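Local coordinates for GDSL-like protein (Roseburia intestinalis L1-82, PDB 6HFZ), which removes acetyl groups from acetylated mannans as a two-domain esterase whose GDSL-like domain belongs to the SGNH hydrolase clan, at residues Gly15-Leu20 and Asn163-Ser168; Glu31-Ala36 and Ala70-Ile75; Leu53-His58 and Ala197-Val202; Ala93-Lys98 and Arg126-Ser131; Val103-Ser108 and Val137-Asn142. All coordinates share one frame; numbering follows the deposited sequence.

Contact 1 (Gly15-Leu20 and Asn163-Ser168); sequences GCLYRL and NLPAVS
Cys-16 N donates to Asn-163 O at 2.8 Å, the one direct hydrogen bond between Gly15-Leu20 and Asn163-Ser168. It is almost straight, with 175° at the hydrogen, although the nitrogen stands well above the plane of the carbonyl. A water 2.8 Å from Cys-16 O lies within weak reach of the same Asn-163 O. Gly-15 makes the close approach possible: it has positive phi, and a side-chain carbon on it would run into the carbonyl carbon of Leu-164 and the nitrogen of Pro-165. Its CA sits 3.4 Å from Asn-163 O. Next to this polar link the Pro-165 ring sets CD 4.0 Å from Cys-16 O, and its CB faces Leu-17 CD2 at 4.3 Å. Phe-209 of helix 196-215 packs on both Leu-17 and Pro-165. Cys-16 SG, anti to the backbone N (chi1 168°), is placed where it accepts a weak bond from Tyr-18 N. The end of one helix, closed by the Schellman motif at Asn-163 and leading into strand 166-168, thus meets the start of another, with Leu-17 at the N-cap of helix 18-28, in an alpha/beta fold.

Contact 2 (Glu31-Ala36 and Ala70-Ile75); sequences EALNIA and ADFTYI
The Phe-72 ring packs against Leu-33 and Ile-35, with CE1 3.7 Å from Leu-33 CD1 and CD1 3.6 Å from Ile-35 CG1. Leu-33 and Phe-72, paired in the parallel register and both with CG anti to the carbonyl carbon (chi1 -66° and -64°), run alongside each other; Ile-35 passes the ring obliquely. On the face of Ala-32, Asn-34 and Ala-36 the partners are Asp-71, Thr-73 and Ile-75. There Asn-34 OD1 comes within 3.3 Å of Thr-73 CB, Ile-75 CD1 rests against Asn-34 CB at 3.7 Å, and Ala-36 CB meets Ile-75 CB. Five backbone hydrogen bonds set this register of parallel strands, among them Leu-33 N to Asp-71 O at 2.8 Å and Ile-35 N to Thr-73 O at 2.9 Å. An alanine in place of Phe-72 would probably open a gap beside Leu-33 CD1 and Ile-35 CG1, which would lose the ring they pack on. Farther out, Ala-27 of helix 18-28 touches Leu-33 and Phe-72, while helix 55-66 brings Trp-63 to Ile-35. Asn-34 ND2 is held by Glu-99 O, which helps to set the turn of the amide. The backbone bonds thus fix the register, while one largely apolar face packs inward on helices 18-28 and 55-66 and, on the other, Asp-71 and Thr-73 keep this edge strand of the sheet in contact with solvent.

Contact 3 (Leu53-His58 and Ala197-Val202); sequences LCYAYH and AGHALV
His-199 lays one face of its imidazole against Cys-54, whose CA stands 3.9 Å from the ring centroid and 29° off the normal, a CH-pi contact. The same ring takes a hydrogen bond: Tyr-55 N donates to ND1 at 2.9 Å, bent to 142° at the hydrogen and approaching from well outside the ring plane. NE2 is bound to Ser-46 O, consistent with the proton sitting on that nitrogen, so the imidazole is gripped at both nitrogens. His-199 CB also comes 3.2 Å from Leu-53 O. A phenylalanine in place of His-199 would probably leave Tyr-55 N and Ser-46 O without their mates. Beside the imidazole, Tyr-55 CB meets Val-202 CG1 at 3.8 Å; Tyr-55 CG, in the crowded position between backbone N and carbonyl carbon (chi1 90°), lies 3.8 Å from the same methyl, and the phenol OH binds Thr-43 OG1. Further along, His-58 CD2 lies 4.1 Å from Ala-200 CA. A side chain of helix 196-215 thus accepts from the first turn of helix 55-66, right after its N-cap Cys-54, a side-chain-to-backbone link between two helices; the His-199 side chain lies near, without touching, the probable Ser-His-Asp triad of this SGNH-type fold.

Contact 4 (Ala93-Lys98 and Arg126-Ser131); sequences ADLLSK and RKVYTS
Two helices that pack on the same face of the central sheet of an alpha/beta fold meet here through Leu-95 and Leu-96 of one, Lys-127 and Val-128 of the other and Ser-131 just after it. Helix 84-96 leads into strand 102-106, and helix 115-129 follows it; Val-103 of that strand underlies both Leu-95 and Val-128. Those two side chains cross at about a right angle, with Leu-95 CD2 3.9 Å from Val-128 CG2. Leu-96 reaches across with both methyls: CD1 rests 4.0 Å from Lys-127 CG, and CD2 lies 3.8 Å from Ser-131 CB. Its CG is anti to the carbonyl carbon (chi1 -59°), which starts the branch toward helix 115-129. Lys-127 contributes its aliphatic part alone, for NZ runs on to the backbone oxygens of Glu-236 and Val-88. The contact is therefore apolar in substance, and the hydroxyl at its border is bonded back to its own segment. Ser-131 OG donates to Val-128 O at 2.7 Å, and Ser-131 N bonds the same oxygen from the same face of the carbonyl plane. With its hydroxyl thus tied back, Ser-131 presents OG to Leu-96 CD2 at 3.6 Å.

Contact 5 (Val103-Ser108 and Val137-Asn142); sequences VIIEFS and VLLVHN
Glu-106 CB lies 4.1 Å from Val-140 O, and the side chain comes closer farther along: CG, anti to the backbone N (chi1 -173°), is 3.5 Å from Asn-142 ND2. The chain then bends at chi2, bringing CD to 3.2 Å from the same ND2, and at the tip OE1 accepts from Asn-142 ND2 at 2.9 Å. The donor lies above the carboxylate plane, though OE1 is within the amide's own plane, the two groups being turned 72° apart. OE2 takes Thr-43 OG1. OE1 also receives a bond, at 2.7 Å, from a water that accepts from Ser-108 N and Asn-142 N and donates to Val-140 O, so four protein atoms hold it where the strands part. At the ends of the strands, Ser-108 OG and His-141 ND1 are hydrogen-bonded at 2.8 Å, the hydroxyl near the plane of the ring at its edge; His-155 ND1 is a second partner of OG. Earlier in the strands, three backbone bonds pair them, and Ile-104 CG2 packs on Val-140 CG2 at 3.7 Å. This is the parallel strand pair of a beta-alpha-beta unit connected by helix 115-129, with the Glu-106 side chain near, without touching, the probable catalytic triad of an SGNH-type hydrolase.

Contacts 1, 2 and 5 share one sheet. Val-167 of contact 1 pairs with Leu-139 and His-141 of contact 5, whose Ile-104 N bonds Ala-36 O of contact 2 at 3.0 Å; the centres of contacts 1 and 5 are about 11 Å apart. Contact 4 packs against contact 5 through Val-128 CG1 on Val-137 CG2, and against contact 2 through Leu-95 on Ala-36. Arg-19 of contact 1 reaches Tyr-129 O of contact 4. Contact 3 touches contact 5 where Tyr-55 OH meets Glu-106 CG; contacts 3 and 4 stay about 11 Å apart at their nearest atoms. His-199 and Glu-106 place contacts 3 and 5 near the probable triad Ser-41, His-193 and Asp-190.

Contact 1 (Gly15-Leu20 and Asn163-Ser168)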
# COMPACT_ATOMS: atom_id res chain seq x y z
N GLY A 15 5.75 -21.32 1.48
CA GLY A 15 4.70 -21.26 0.47
C GLY A 15 4.99 -22.17 -0.70
O GLY A 15 5.86 -23.01 -0.63
N CYS A 16 4.24 -21.97 -1.78
CA CYS A 16 4.45 -22.74 -3.02
C CYS A 16 5.36 -21.91 -3.92
O CYS A 16 5.07 -20.72 -4.17
CB CYS A 16 3.11 -23.01 -3.67
SG CYS A 16 3.25 -23.63 -5.37
N LEU A 17 6.49 -22.50 -4.34
CA LEU A 17 7.48 -21.74 -5.14
C LEU A 17 7.34 -21.94 -6.66
O LEU A 17 8.21 -21.54 -7.44
CB LEU A 17 8.88 -22.18 -4.68
CG LEU A 17 9.09 -22.06 -3.17
CD1 LEU A 17 10.40 -22.72 -2.79
CD2 LEU A 17 9.04 -20.60 -2.74
N TYR A 18 6.25 -22.56 -7.10
CA TYR A 18 6.02 -22.79 -8.52
C TYR A 18 6.24 -21.52 -9.35
O TYR A 18 7.02 -21.53 -10.32
CB TYR A 18 4.61 -23.36 -8.70
CG TYR A 18 4.23 -23.59 -10.15
CD1 TYR A 18 4.85 -24.57 -10.90
CD2 TYR A 18 3.27 -22.80 -10.75
CE1 TYR A 18 4.49 -24.78 -12.22
CE2 TYR A 18 2.91 -22.99 -12.07
CZ TYR A 18 3.52 -23.99 -12.81
OH TYR A 18 3.15 -24.17 -14.10
N ARG A 19 5.51 -20.43 -9.07
CA ARG A 19 5.58 -19.25 -9.92
C ARG A 19 6.96 -18.60 -9.85
O ARG A 19 7.55 -18.17 -10.84
CB ARG A 19 4.53 -18.21 -9.48
CG ARG A 19 3.11 -18.57 -9.87
CD ARG A 19 2.17 -17.41 -9.60
NE ARG A 19 0.78 -17.79 -9.81
CZ ARG A 19 -0.22 -16.92 -9.88
NH1 ARG A 19 0.03 -15.62 -9.75
NH2 ARG A 19 -1.46 -17.36 -10.05
N LEU A 20 7.49 -18.51 -8.62
CA LEU A 20 8.77 -17.86 -8.44
C LEU A 20 9.87 -18.64 -9.20
O LEU A 20 10.74 -18.06 -9.85
CB LEU A 20 9.02 -17.79 -6.93
CG LEU A 20 10.31 -17.13 -6.50
CD1 LEU A 20 10.58 -15.84 -7.28
CD2 LEU A 20 10.25 -16.86 -5.00
N ASN A 163 -0.84 -20.00 0.19
CA ASN A 163 0.45 -20.68 -0.00
C ASN A 163 1.47 -19.74 -0.64
O ASN A 163 2.20 -20.13 -1.58
CB ASN A 163 0.24 -21.98 -0.77
CG ASN A 163 -0.42 -23.02 0.11
OD1 ASN A 163 0.19 -23.50 1.06
ND2 ASN A 163 -1.67 -23.37 -0.15
N LEU A 164 1.56 -18.50 -0.11
CA LEU A 164 2.51 -17.54 -0.62
C LEU A 164 3.77 -17.51 0.22
O LEU A 164 3.71 -17.54 1.44
CB LEU A 164 1.90 -16.14 -0.66
CG LEU A 164 0.70 -15.97 -1.58
CD1 LEU A 164 0.13 -14.55 -1.45
CD2 LEU A 164 1.07 -16.24 -3.00
N PRO A 165 4.93 -17.39 -0.44
CA PRO A 165 6.18 -17.16 0.28
C PRO A 165 6.15 -15.82 1.01
O PRO A 165 5.58 -14.86 0.48
CB PRO A 165 7.27 -17.21 -0.79
CG PRO A 165 6.55 -17.04 -2.12
CD PRO A 165 5.11 -17.46 -1.89
N ALA A 166 6.78 -15.77 2.20
CA ALA A 166 6.77 -14.56 3.00
C ALA A 166 8.07 -14.48 3.80
O ALA A 166 8.49 -15.53 4.38
CB ALA A 166 5.62 -14.58 3.95
N VAL A 167 8.63 -13.28 3.90
CA VAL A 167 9.78 -13.07 4.73
C VAL A 167 9.52 -11.94 5.72
O VAL A 167 8.76 -10.97 5.40
CB VAL A 167 11.05 -12.84 3.90
CG1 VAL A 167 11.42 -14.08 3.09
CG2 VAL A 167 10.97 -11.62 3.00
N SER A 168 10.22 -11.99 6.86
CA SER A 168 9.94 -11.10 8.00
C SER A 168 11.20 -10.51 8.62
O SER A 168 12.15 -11.23 8.88
CB SER A 168 9.14 -11.83 9.04
OG SER A 168 8.96 -11.03 10.20
O HOH W 1 2.91 -19.01 -4.79

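Contact 2 (Glu31-Ala36 and Ala70-Ile75)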
# COMPACT_ATOMS: atom_id res chain seq x y z
N GLU A 31 15.07 -14.04 -20.83
CA GLU A 31 13.86 -13.28 -21.16
C GLU A 31 13.87 -11.88 -20.52
O GLU A 31 14.69 -11.55 -19.67
CB GLU A 31 12.62 -14.04 -20.70
CG GLU A 31 12.39 -15.36 -21.40
CD GLU A 31 11.04 -16.01 -21.14
OE1 GLU A 31 10.09 -15.30 -20.65
OE2 GLU A 31 10.91 -17.21 -21.45
N ALA A 32 12.93 -11.04 -20.94
CA ALA A 32 12.72 -9.71 -20.35
C ALA A 32 11.63 -9.80 -19.26
O ALA A 32 10.56 -10.35 -19.49
CB ALA A 32 12.34 -8.73 -21.43
N LEU A 33 11.94 -9.30 -18.05
CA LEU A 33 11.10 -9.50 -16.89
C LEU A 33 10.90 -8.19 -16.14
O LEU A 33 11.79 -7.32 -16.07
CB LEU A 33 11.75 -10.56 -16.00
CG LEU A 33 11.80 -11.95 -16.62
CD1 LEU A 33 12.83 -12.82 -15.90
CD2 LEU A 33 10.43 -12.62 -16.64
N ASN A 34 9.70 -8.06 -15.57
CA ASN A 34 9.29 -6.88 -14.85
C ASN A 34 9.24 -7.21 -13.34
O ASN A 34 8.51 -8.08 -12.94
CB ASN A 34 7.92 -6.44 -15.37
CG ASN A 34 7.96 -5.97 -16.81
OD1 ASN A 34 8.94 -5.38 -17.25
ND2 ASN A 34 6.88 -6.17 -17.54
N ILE A 35 10.06 -6.52 -12.56
CA ILE A 35 10.24 -6.76 -11.14
C ILE A 35 9.57 -5.60 -10.38
O ILE A 35 10.06 -4.47 -10.49
CB ILE A 35 11.75 -6.84 -10.84
CG1 ILE A 35 12.47 -7.87 -11.72
CG2 ILE A 35 12.01 -7.08 -9.35
CD1 ILE A 35 11.97 -9.29 -11.61
N ALA A 36 8.49 -5.87 -9.63
CA ALA A 36 7.69 -4.83 -9.06
C ALA A 36 7.60 -4.93 -7.53
O ALA A 36 7.74 -5.99 -6.95
CB ALA A 36 6.33 -4.83 -9.68
N ALA A 70 19.31 -11.82 -18.66
CA ALA A 70 17.92 -11.30 -18.73
C ALA A 70 17.92 -9.77 -18.73
O ALA A 70 18.88 -9.13 -18.32
CB ALA A 70 17.11 -11.87 -17.59
N ASP A 71 16.82 -9.19 -19.24
CA ASP A 71 16.56 -7.74 -19.20
C ASP A 71 15.47 -7.43 -18.17
O ASP A 71 14.32 -7.79 -18.34
CB ASP A 71 16.09 -7.24 -20.56
CG ASP A 71 17.23 -7.12 -21.54
OD1 ASP A 71 18.12 -6.29 -21.28
OD2 ASP A 71 17.25 -7.91 -22.52
N PHE A 72 15.85 -6.74 -17.10
CA PHE A 72 14.87 -6.46 -16.04
C PHE A 72 14.46 -4.99 -16.05
O PHE A 72 15.29 -4.09 -16.27
CB PHE A 72 15.46 -6.82 -14.68
CG PHE A 72 15.77 -8.28 -14.50
CD1 PHE A 72 14.73 -9.16 -14.21
CD2 PHE A 72 17.06 -8.77 -14.63
CE1 PHE A 72 14.99 -10.51 -13.99
CE2 PHE A 72 17.31 -10.10 -14.40
CZ PHE A 72 16.29 -10.97 -14.12
N THR A 73 13.17 -4.78 -15.70
CA THR A 73 12.56 -3.48 -15.56
C THR A 73 12.11 -3.31 -14.10
O THR A 73 11.50 -4.22 -13.57
CB THR A 73 11.36 -3.31 -16.50
OG1 THR A 73 11.84 -3.45 -17.84
CG2 THR A 73 10.69 -1.95 -16.38
N TYR A 74 12.46 -2.17 -13.52
CA TYR A 74 12.24 -1.82 -12.09
C TYR A 74 10.93 -1.03 -11.97
O TYR A 74 10.81 0.02 -12.59
CB TYR A 74 13.40 -0.99 -11.56
CG TYR A 74 13.31 -0.48 -10.14
CD1 TYR A 74 13.25 -1.35 -9.06
CD2 TYR A 74 13.36 0.87 -9.87
CE1 TYR A 74 13.18 -0.88 -7.75
CE2 TYR A 74 13.37 1.35 -8.57
CZ TYR A 74 13.26 0.48 -7.50
OH TYR A 74 13.30 1.07 -6.26
N ILE A 75 9.94 -1.58 -11.23
CA ILE A 75 8.65 -0.95 -11.00
C ILE A 75 8.46 -0.73 -9.49
O ILE A 75 8.19 -1.68 -8.80
CB ILE A 75 7.51 -1.79 -11.59
CG1 ILE A 75 7.70 -2.02 -13.09
CG2 ILE A 75 6.13 -1.19 -11.28
CD1 ILE A 75 7.11 -3.33 -13.50

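Contact 3 (Leu53-His58 and Ala197-Val202)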
# COMPACT_ATOMS: atom_id res chain seq x y z
N LEU A 53 19.86 2.79 -3.05
CA LEU A 53 20.24 2.13 -1.79
C LEU A 53 19.00 1.73 -0.96
O LEU A 53 19.14 1.35 0.19
CB LEU A 53 21.13 3.10 -1.01
CG LEU A 53 22.50 3.38 -1.63
CD1 LEU A 53 23.29 4.33 -0.75
CD2 LEU A 53 23.27 2.07 -1.84
N CYS A 54 17.78 1.82 -1.53
CA CYS A 54 16.61 1.29 -0.81
C CYS A 54 16.53 -0.22 -1.04
O CYS A 54 17.15 -0.74 -1.96
CB CYS A 54 15.32 1.99 -1.21
SG CYS A 54 14.72 1.68 -2.89
N TYR A 55 15.74 -0.92 -0.22
CA TYR A 55 15.71 -2.39 -0.25
C TYR A 55 15.23 -2.82 -1.64
O TYR A 55 15.70 -3.81 -2.17
CB TYR A 55 14.88 -2.97 0.91
CG TYR A 55 13.42 -3.16 0.60
CD1 TYR A 55 12.99 -4.21 -0.17
CD2 TYR A 55 12.46 -2.29 1.11
CE1 TYR A 55 11.66 -4.38 -0.50
CE2 TYR A 55 11.12 -2.46 0.81
CZ TYR A 55 10.73 -3.48 -0.04
OH TYR A 55 9.41 -3.61 -0.43
N ALA A 56 14.23 -2.11 -2.21
CA ALA A 56 13.62 -2.49 -3.46
C ALA A 56 14.66 -2.52 -4.60
O ALA A 56 14.73 -3.47 -5.34
CB ALA A 56 12.43 -1.60 -3.80
N TYR A 57 15.51 -1.50 -4.63
CA TYR A 57 16.53 -1.43 -5.69
C TYR A 57 17.59 -2.51 -5.44
O TYR A 57 18.09 -3.12 -6.39
CB TYR A 57 17.04 -0.01 -5.80
CG TYR A 57 17.66 0.27 -7.14
CD1 TYR A 57 16.90 0.66 -8.23
CD2 TYR A 57 19.01 0.06 -7.33
CE1 TYR A 57 17.48 0.88 -9.47
CE2 TYR A 57 19.60 0.24 -8.56
CZ TYR A 57 18.84 0.66 -9.63
OH TYR A 57 19.47 0.89 -10.82
N HIS A 58 17.88 -2.80 -4.17
CA HIS A 58 18.81 -3.88 -3.85
C HIS A 58 18.28 -5.23 -4.35
O HIS A 58 19.04 -6.05 -4.88
CB HIS A 58 19.15 -3.96 -2.35
CG HIS A 58 20.09 -2.92 -1.80
ND1 HIS A 58 21.38 -2.70 -2.29
CD2 HIS A 58 19.97 -2.12 -0.72
CE1 HIS A 58 21.98 -1.78 -1.55
NE2 HIS A 58 21.16 -1.43 -0.56
N ALA A 197 21.93 1.54 5.99
CA ALA A 197 22.36 0.33 6.66
C ALA A 197 21.15 -0.59 6.87
O ALA A 197 21.23 -1.80 6.62
CB ALA A 197 23.04 0.64 7.98
N GLY A 198 20.03 -0.00 7.30
CA GLY A 198 18.80 -0.76 7.53
C GLY A 198 18.21 -1.33 6.24
O GLY A 198 17.79 -2.49 6.21
N HIS A 199 18.16 -0.51 5.18
CA HIS A 199 17.70 -0.98 3.87
C HIS A 199 18.56 -2.14 3.37
O HIS A 199 18.02 -3.06 2.76
CB HIS A 199 17.65 0.15 2.80
CG HIS A 199 16.38 0.92 2.86
ND1 HIS A 199 15.20 0.43 2.33
CD2 HIS A 199 16.06 2.10 3.44
CE1 HIS A 199 14.23 1.30 2.57
NE2 HIS A 199 14.73 2.34 3.19
N ALA A 200 19.88 -2.07 3.57
CA ALA A 200 20.75 -3.18 3.12
C ALA A 200 20.43 -4.46 3.90
O ALA A 200 20.36 -5.55 3.30
CB ALA A 200 22.21 -2.80 3.25
N LEU A 201 20.16 -4.34 5.21
CA LEU A 201 19.77 -5.52 6.07
C LEU A 201 18.43 -6.10 5.59
O LEU A 201 18.25 -7.33 5.48
CB LEU A 201 19.66 -5.05 7.52
CG LEU A 201 20.39 -5.82 8.62
CD1 LEU A 201 21.58 -6.60 8.10
CD2 LEU A 201 20.78 -4.88 9.74
N VAL A 202 17.47 -5.24 5.24
CA VAL A 202 16.16 -5.71 4.83
C VAL A 202 16.31 -6.51 3.53
O VAL A 202 15.73 -7.62 3.36
CB VAL A 202 15.11 -4.58 4.71
CG1 VAL A 202 13.87 -4.97 3.93
CG2 VAL A 202 14.75 -4.06 6.10

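Contact 4 (Ala93-Lys98 and Arg126-Ser131)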
# COMPACT_ATOMS: atom_id res chain seq x y z
N ALA A 93 -3.99 0.56 -11.87
CA ALA A 93 -3.26 1.67 -12.48
C ALA A 93 -1.75 1.63 -12.19
O ALA A 93 -0.94 1.86 -13.07
CB ALA A 93 -3.82 2.99 -12.03
N ASP A 94 -1.38 1.37 -10.94
CA ASP A 94 -0.01 1.65 -10.49
C ASP A 94 0.91 0.44 -10.71
O ASP A 94 2.14 0.58 -10.72
CB ASP A 94 -0.02 2.04 -9.01
CG ASP A 94 -0.68 3.38 -8.69
OD1 ASP A 94 -1.11 4.06 -9.65
OD2 ASP A 94 -0.67 3.80 -7.48
N LEU A 95 0.33 -0.75 -10.75
CA LEU A 95 1.08 -2.02 -10.77
C LEU A 95 0.70 -2.89 -11.97
O LEU A 95 1.55 -3.26 -12.78
CB LEU A 95 0.79 -2.78 -9.47
CG LEU A 95 1.42 -4.17 -9.35
CD1 LEU A 95 2.95 -4.09 -9.34
CD2 LEU A 95 0.96 -4.91 -8.10
N LEU A 96 -0.57 -3.32 -12.03
CA LEU A 96 -0.95 -4.39 -12.96
C LEU A 96 -0.84 -3.93 -14.42
O LEU A 96 -0.53 -4.75 -15.27
CB LEU A 96 -2.35 -4.90 -12.63
CG LEU A 96 -2.52 -5.47 -11.22
CD1 LEU A 96 -3.95 -5.92 -11.02
CD2 LEU A 96 -1.52 -6.58 -10.92
N SER A 97 -1.08 -2.64 -14.67
CA SER A 97 -0.89 -2.01 -15.97
C SER A 97 0.57 -2.15 -16.44
O SER A 97 0.79 -2.04 -17.66
CB SER A 97 -1.33 -0.54 -15.94
OG SER A 97 -0.46 0.27 -15.17
N LYS A 98 1.53 -2.37 -15.53
CA LYS A 98 2.95 -2.47 -15.90
C LYS A 98 3.34 -3.93 -16.19
O LYS A 98 4.53 -4.20 -16.45
CB LYS A 98 3.89 -1.93 -14.82
CG LYS A 98 3.50 -0.64 -14.13
CD LYS A 98 3.18 0.51 -15.03
CE LYS A 98 3.28 1.84 -14.30
NZ LYS A 98 2.69 2.95 -15.10
N ARG A 126 -5.60 -11.35 -3.59
CA ARG A 126 -6.44 -12.01 -4.62
C ARG A 126 -6.31 -11.29 -5.97
O ARG A 126 -6.12 -11.93 -7.01
CB ARG A 126 -7.89 -12.13 -4.17
CG ARG A 126 -8.09 -13.12 -3.03
CD ARG A 126 -9.51 -13.17 -2.58
NE ARG A 126 -10.35 -13.75 -3.62
CZ ARG A 126 -10.65 -15.04 -3.73
NH1 ARG A 126 -10.10 -15.93 -2.92
NH2 ARG A 126 -11.56 -15.42 -4.63
N LYS A 127 -6.43 -9.95 -5.98
CA LYS A 127 -6.42 -9.21 -7.23
C LYS A 127 -5.07 -9.39 -7.94
O LYS A 127 -5.00 -9.51 -9.15
CB LYS A 127 -6.72 -7.73 -6.97
CG LYS A 127 -6.53 -6.77 -8.15
CD LYS A 127 -7.04 -5.38 -7.94
CE LYS A 127 -8.55 -5.30 -7.95
NZ LYS A 127 -9.07 -4.07 -7.29
N VAL A 128 -3.97 -9.26 -7.20
CA VAL A 128 -2.65 -9.37 -7.84
C VAL A 128 -2.40 -10.81 -8.32
O VAL A 128 -1.91 -11.03 -9.44
CB VAL A 128 -1.54 -8.84 -6.91
CG1 VAL A 128 -0.16 -9.13 -7.46
CG2 VAL A 128 -1.71 -7.36 -6.60
N TYR A 129 -2.72 -11.78 -7.49
CA TYR A 129 -2.38 -13.18 -7.72
C TYR A 129 -3.15 -13.71 -8.94
O TYR A 129 -2.61 -14.47 -9.72
CB TYR A 129 -2.67 -14.01 -6.47
CG TYR A 129 -2.29 -15.47 -6.51
CD1 TYR A 129 -0.96 -15.88 -6.49
CD2 TYR A 129 -3.26 -16.45 -6.64
CE1 TYR A 129 -0.62 -17.23 -6.48
CE2 TYR A 129 -2.93 -17.81 -6.62
CZ TYR A 129 -1.61 -18.19 -6.54
OH TYR A 129 -1.27 -19.52 -6.48
N THR A 130 -4.40 -13.26 -9.10
CA THR A 130 -5.23 -13.72 -10.25
C THR A 130 -5.16 -12.79 -11.46
O THR A 130 -5.87 -13.03 -12.50
CB THR A 130 -6.68 -13.96 -9.81
OG1 THR A 130 -7.22 -12.68 -9.48
CG2 THR A 130 -6.76 -14.92 -8.65
N SER A 131 -4.32 -11.77 -11.44
CA SER A 131 -4.20 -10.84 -12.59
C SER A 131 -3.63 -11.56 -13.83
O SER A 131 -3.10 -12.68 -13.75
CB SER A 131 -3.37 -9.64 -12.24
OG SER A 131 -2.03 -10.00 -11.93

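Contact 5 (Val103-Ser108 and Val137-Asn142)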
# COMPACT_ATOMS: atom_id res chain seq x y z
N VAL A 103 6.13 -9.61 -7.88
CA VAL A 103 5.55 -8.56 -7.07
C VAL A 103 5.88 -8.85 -5.59
O VAL A 103 5.50 -9.90 -5.10
CB VAL A 103 4.01 -8.50 -7.21
CG1 VAL A 103 3.42 -7.43 -6.29
CG2 VAL A 103 3.60 -8.28 -8.67
N ILE A 104 6.56 -7.91 -4.95
CA ILE A 104 6.64 -7.83 -3.47
C ILE A 104 5.51 -6.95 -2.96
O ILE A 104 5.29 -5.81 -3.49
CB ILE A 104 8.02 -7.32 -3.01
CG1 ILE A 104 9.00 -8.50 -2.99
CG2 ILE A 104 7.91 -6.62 -1.63
CD1 ILE A 104 10.44 -8.13 -2.79
N ILE A 105 4.81 -7.47 -1.95
CA ILE A 105 3.78 -6.74 -1.29
C ILE A 105 4.24 -6.43 0.14
O ILE A 105 4.57 -7.33 0.88
CB ILE A 105 2.45 -7.51 -1.31
CG1 ILE A 105 1.91 -7.71 -2.72
CG2 ILE A 105 1.45 -6.80 -0.43
CD1 ILE A 105 0.71 -8.57 -2.77
N GLU A 106 4.23 -5.16 0.52
CA GLU A 106 4.91 -4.71 1.73
C GLU A 106 4.07 -3.64 2.44
O GLU A 106 4.25 -2.43 2.19
CB GLU A 106 6.28 -4.17 1.30
CG GLU A 106 7.24 -3.79 2.41
CD GLU A 106 6.99 -2.48 3.12
OE1 GLU A 106 6.65 -2.55 4.35
OE2 GLU A 106 7.06 -1.39 2.46
N PHE A 107 3.16 -4.10 3.31
CA PHE A 107 2.21 -3.21 4.00
C PHE A 107 2.13 -3.51 5.51
O PHE A 107 1.25 -3.00 6.19
CB PHE A 107 0.81 -3.30 3.37
CG PHE A 107 0.66 -2.57 2.06
CD1 PHE A 107 0.81 -1.18 2.01
CD2 PHE A 107 0.43 -3.25 0.88
CE1 PHE A 107 0.62 -0.49 0.82
CE2 PHE A 107 0.35 -2.56 -0.32
CZ PHE A 107 0.40 -1.18 -0.35
N SER A 108 2.99 -4.40 6.02
CA SER A 108 2.85 -4.88 7.41
C SER A 108 3.24 -3.85 8.50
O SER A 108 2.97 -4.14 9.69
CB SER A 108 3.60 -6.21 7.60
OG SER A 108 3.17 -7.13 6.60
N VAL A 137 4.37 -13.82 -6.35
CA VAL A 137 4.12 -12.87 -5.26
C VAL A 137 4.92 -13.31 -4.04
O VAL A 137 4.91 -14.49 -3.69
CB VAL A 137 2.62 -12.80 -4.94
CG1 VAL A 137 2.33 -11.88 -3.74
CG2 VAL A 137 1.79 -12.36 -6.13
N LEU A 138 5.65 -12.36 -3.44
CA LEU A 138 6.38 -12.56 -2.19
C LEU A 138 5.92 -11.49 -1.20
O LEU A 138 5.97 -10.26 -1.52
CB LEU A 138 7.87 -12.43 -2.48
CG LEU A 138 8.80 -12.38 -1.26
CD1 LEU A 138 8.74 -13.70 -0.55
CD2 LEU A 138 10.21 -12.03 -1.70
N LEU A 139 5.48 -11.91 -0.01
CA LEU A 139 5.06 -10.95 1.01
C LEU A 139 6.29 -10.57 1.83
O LEU A 139 7.14 -11.43 2.17
CB LEU A 139 3.95 -11.54 1.88
CG LEU A 139 2.74 -12.10 1.15
CD1 LEU A 139 1.66 -12.46 2.13
CD2 LEU A 139 2.16 -11.14 0.13
N VAL A 140 6.43 -9.27 2.12
CA VAL A 140 7.51 -8.84 2.97
C VAL A 140 6.93 -8.11 4.20
O VAL A 140 6.11 -7.21 4.09
CB VAL A 140 8.49 -7.93 2.19
CG1 VAL A 140 9.49 -7.24 3.11
CG2 VAL A 140 9.24 -8.70 1.10
N HIS A 141 7.36 -8.52 5.39
CA HIS A 141 6.86 -7.97 6.66
C HIS A 141 7.97 -7.17 7.37
O HIS A 141 8.86 -7.78 7.97
CB HIS A 141 6.37 -9.09 7.60
CG HIS A 141 5.43 -10.10 7.02
ND1 HIS A 141 4.17 -9.75 6.53
CD2 HIS A 141 5.54 -11.43 6.80
CE1 HIS A 141 3.57 -10.84 6.05
NE2 HIS A 141 4.37 -11.86 6.21
N ASN A 142 7.90 -5.83 7.31
CA ASN A 142 8.78 -4.95 8.09
C ASN A 142 8.27 -4.95 9.54
O ASN A 142 7.31 -5.69 9.86
CB ASN A 142 8.85 -3.57 7.44
CG ASN A 142 9.85 -3.58 6.29
OD1 ASN A 142 11.02 -3.88 6.50
ND2 ASN A 142 9.39 -3.30 5.07
O HOH W 2 5.80 -4.83 5.50
O HOH W 3 3.16 -7.08 3.74